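Local coordinates for apoptosis regulator Bcl-2 homolog (Canarypox virus, PDB 5WOS), which inhibits apoptosis of the infected host cell, binding the pro-apoptotic proteins BAK1 and BAX and other BH3-containing partners such as BIM, BID and PUMA, at residues Tyr17-Ile22 with Gln140-Gly145. Residues are numbered along the deposited sequence; the frame is centred on the assembly and turned at random.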
ATOM      1  N   TYR A  17     -11.108   9.236  -0.010  1.00 47.06           N
ATOM      2  CA  TYR A  17     -11.257   8.890   1.398  1.00 45.38           C
ATOM      3  C   TYR A  17     -11.746   7.460   1.580  1.00 37.74           C
ATOM      4  O   TYR A  17     -11.466   6.841   2.610  1.00 36.34           O
ATOM      5  CB  TYR A  17     -12.190   9.901   2.074  1.00 47.85           C
ATOM      6  CG  TYR A  17     -11.503  11.239   2.299  1.00 40.12           C
ATOM      7  CD1 TYR A  17     -10.465  11.350   3.208  1.00 43.25           C
ATOM      8  CD2 TYR A  17     -11.873  12.375   1.586  1.00 40.04           C
ATOM      9  CE1 TYR A  17      -9.813  12.550   3.418  1.00 44.81           C
ATOM     10  CE2 TYR A  17     -11.226  13.591   1.789  1.00 43.34           C
ATOM     11  CZ  TYR A  17     -10.196  13.669   2.707  1.00 51.19           C
ATOM     12  OH  TYR A  17      -9.545  14.867   2.921  1.00 43.14           O
ATOM     13  N   THR A  18     -12.449   6.906   0.589  1.00 40.28           N
ATOM     14  CA  THR A  18     -12.796   5.488   0.639  1.00 39.92           C
ATOM     15  C   THR A  18     -11.538   4.629   0.716  1.00 35.21           C
ATOM     16  O   THR A  18     -11.483   3.658   1.479  1.00 34.93           O
ATOM     17  CB  THR A  18     -13.641   5.098  -0.582  1.00 44.60           C
ATOM     18  OG1 THR A  18     -14.835   5.894  -0.623  1.00 47.64           O
ATOM     19  CG2 THR A  18     -14.045   3.624  -0.513  1.00 36.32           C
ATOM     20  N   ILE A  19     -10.514   4.970  -0.065  1.00 36.29           N
ATOM     21  CA  ILE A  19      -9.258   4.229  -0.017  1.00 37.75           C
ATOM     22  C   ILE A  19      -8.461   4.600   1.228  1.00 36.90           C
ATOM     23  O   ILE A  19      -7.933   3.730   1.925  1.00 36.48           O
ATOM     24  CB  ILE A  19      -8.451   4.474  -1.308  1.00 42.78           C
ATOM     25  CG1 ILE A  19      -9.045   3.658  -2.460  1.00 42.50           C
ATOM     26  CG2 ILE A  19      -6.966   4.140  -1.117  1.00 39.25           C
ATOM     27  CD1 ILE A  19      -9.646   4.501  -3.530  1.00 39.10           C
ATOM     28  N   LEU A  20      -8.368   5.897   1.528  1.00 40.04           N
ATOM     29  CA  LEU A  20      -7.541   6.350   2.644  1.00 33.12           C
ATOM     30  C   LEU A  20      -7.988   5.728   3.962  1.00 34.38           C
ATOM     31  O   LEU A  20      -7.153   5.345   4.787  1.00 36.77           O
ATOM     32  CB  LEU A  20      -7.577   7.877   2.727  1.00 31.85           C
ATOM     33  CG  LEU A  20      -6.834   8.533   3.896  1.00 34.67           C
ATOM     34  CD1 LEU A  20      -5.324   8.421   3.735  1.00 36.54           C
ATOM     35  CD2 LEU A  20      -7.251   9.983   4.015  1.00 41.92           C
ATOM     36  N   ASN A  21      -9.300   5.628   4.186  1.00 39.63           N
ATOM     37  CA  ASN A  21      -9.790   5.078   5.449  1.00 42.40           C
ATOM     38  C   ASN A  21      -9.198   3.700   5.724  1.00 38.40           C
ATOM     39  O   ASN A  21      -8.834   3.389   6.864  1.00 40.31           O
ATOM     40  CB  ASN A  21     -11.317   5.007   5.440  1.00 33.60           C
ATOM     41  CG  ASN A  21     -11.875   4.387   6.704  1.00 46.40           C
ATOM     42  OD1 ASN A  21     -12.321   3.238   6.706  1.00 39.26           O
ATOM     43  ND2 ASN A  21     -11.841   5.145   7.794  1.00 44.03           N
ATOM     44  N   ILE A  22      -9.090   2.861   4.693  1.00 34.85           N
ATOM     45  CA  ILE A  22      -8.572   1.510   4.881  1.00 36.18           C
ATOM     46  C   ILE A  22      -7.057   1.521   5.038  1.00 38.93           C
ATOM     47  O   ILE A  22      -6.507   0.842   5.914  1.00 38.90           O
ATOM     48  CB  ILE A  22      -9.023   0.622   3.709  1.00 37.61           C
ATOM     49  CG1 ILE A  22     -10.450   0.137   3.958  1.00 35.78           C
ATOM     50  CG2 ILE A  22      -8.085  -0.567   3.511  1.00 32.42           C
ATOM     51  CD1 ILE A  22     -11.164  -0.236   2.706  1.00 45.17           C
ATOM     52  N   GLN A 140     -14.661   0.102 -10.782  1.00 50.31           N
ATOM     53  CA  GLN A 140     -14.942  -1.103 -10.014  1.00 48.66           C
ATOM     54  C   GLN A 140     -15.661  -0.795  -8.710  1.00 52.59           C
ATOM     55  O   GLN A 140     -15.765  -1.673  -7.848  1.00 44.69           O
ATOM     56  CB  GLN A 140     -13.648  -1.858  -9.719  1.00 46.90           C
ATOM     57  CG  GLN A 140     -12.810  -2.130 -10.945  1.00 49.60           C
ATOM     58  CD  GLN A 140     -11.697  -3.108 -10.672  1.00 47.44           C
ATOM     59  OE1 GLN A 140     -11.808  -3.961  -9.790  1.00 44.32           O
ATOM     60  NE2 GLN A 140     -10.618  -2.999 -11.431  1.00 57.26           N
ATOM     61  N   ASN A 141     -16.157   0.429  -8.542  1.00 48.85           N
ATOM     62  CA  ASN A 141     -16.740   0.854  -7.273  1.00 59.14           C
ATOM     63  C   ASN A 141     -15.734   0.660  -6.142  1.00 54.78           C
ATOM     64  O   ASN A 141     -16.067   0.173  -5.058  1.00 50.51           O
ATOM     65  CB  ASN A 141     -18.045   0.107  -6.989  1.00 55.96           C
ATOM     66  CG  ASN A 141     -18.821   0.712  -5.838  1.00 61.40           C
ATOM     67  OD1 ASN A 141     -18.577   1.849  -5.439  1.00 70.63           O
ATOM     68  ND2 ASN A 141     -19.763  -0.048  -5.299  1.00 70.60           N
ATOM     69  N   CYS A 142     -14.482   1.030  -6.409  1.00 52.23           N
ATOM     70  CA  CYS A 142     -13.398   0.995  -5.424  1.00 39.52           C
ATOM     71  C   CYS A 142     -13.218  -0.443  -4.954  1.00 41.54           C
ATOM     72  O   CYS A 142     -12.983  -1.325  -5.799  1.00 39.76           O
ATOM     73  CB  CYS A 142     -13.702   2.015  -4.327  1.00 43.07           C
ATOM     74  SG  CYS A 142     -13.646   3.731  -4.891  1.00 59.66           S
ATOM     75  N   TRP A 143     -13.318  -0.734  -3.659  1.00 42.71           N
ATOM     76  CA  TRP A 143     -12.932  -2.043  -3.150  1.00 39.26           C
ATOM     77  C   TRP A 143     -13.878  -3.158  -3.573  1.00 41.15           C
ATOM     78  O   TRP A 143     -13.545  -4.331  -3.367  1.00 39.39           O
ATOM     79  CB  TRP A 143     -12.846  -1.997  -1.628  1.00 34.37           C
ATOM     80  CG  TRP A 143     -11.964  -0.905  -1.113  1.00 36.58           C
ATOM     81  CD1 TRP A 143     -12.362   0.306  -0.630  1.00 36.25           C
ATOM     82  CD2 TRP A 143     -10.534  -0.925  -1.019  1.00 34.98           C
ATOM     83  NE1 TRP A 143     -11.269   1.042  -0.240  1.00 39.60           N
ATOM     84  CE2 TRP A 143     -10.135   0.308  -0.468  1.00 37.65           C
ATOM     85  CE3 TRP A 143      -9.553  -1.865  -1.346  1.00 35.37           C
ATOM     86  CZ2 TRP A 143      -8.797   0.626  -0.238  1.00 38.12           C
ATOM     87  CZ3 TRP A 143      -8.223  -1.547  -1.118  1.00 29.74           C
ATOM     88  CH2 TRP A 143      -7.859  -0.314  -0.568  1.00 39.33           C
ATOM     89  N   ASP A 144     -15.036  -2.835  -4.152  1.00 42.22           N
ATOM     90  CA  ASP A 144     -15.947  -3.884  -4.604  1.00 44.37           C
ATOM     91  C   ASP A 144     -15.265  -4.814  -5.600  1.00 43.20           C
ATOM     92  O   ASP A 144     -15.481  -6.031  -5.572  1.00 47.55           O
ATOM     93  CB  ASP A 144     -17.198  -3.261  -5.223  1.00 43.91           C
ATOM     94  CG  ASP A 144     -18.175  -2.743  -4.176  1.00 64.05           C
ATOM     95  OD1 ASP A 144     -17.956  -2.990  -2.972  1.00 60.33           O
ATOM     96  OD2 ASP A 144     -19.167  -2.087  -4.559  1.00 64.87           O
ATOM     97  N   GLY A 145     -14.423  -4.262  -6.476  1.00 39.13           N
ATOM     98  CA  GLY A 145     -13.725  -5.079  -7.451  1.00 41.06           C
ATOM     99  C   GLY A 145     -12.764  -6.070  -6.834  1.00 46.29           C
ATOM    100  O   GLY A 145     -12.412  -7.068  -7.476  1.00 48.88           O
TER
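Trp143 plugs its indole against the side of the helical turn Thr18-Ile22 and carries most of the contact from its segment. Trp143 NE1 donates the one hydrogen bond between the two segments, to Thr18 O at 3.1 Å. The bond is straight at the hydrogen (164°) and the oxygen lies close to the indole plane, but NE1 stands above the carbonyl plane and meets the C=O at a steep 109°. That bond satisfies the buried ring nitrogen and helps to fix the rotation of the indole. Over one face of the Trp143 indole sits Ile22 CD1, in CH-pi contact with the five-membered ring and displaced toward its rim, 3.2 Å from Trp143 NE1. Having CG1 anti to the carbonyl carbon (chi1 -82°) and a nearly extended chi2 sends this methyl out to the ring. On the benzo side, the edge atom Trp143 CZ2 packs 3.6 Å from Ile19 CA and also touches Ile19 CG1. The methyl CG2 of Thr18 lies 3.7 Å from Trp143 CD1, while Thr18 OG1 is hydrogen-bonded to Glu14 O one turn earlier in the same helix. Cys142 adds a looser apolar touch, Cys142 SG to Ile19 CD1 at 4.3 Å.

What presents the tryptophan is the end of helix 121-138: a Schellman motif with Asn141 at C-prime ends the helix, Cys142 also takes positive phi, and a short 3-10 turn begins at Trp143. Thr45 and Val49 of helix 43-69 also pack on the indole, and Ile19 reaches Thr126 and Leu137, so the segment, near the end of the crystallised construct, packs where helices 14-32, 43-69 and 121-138 come together.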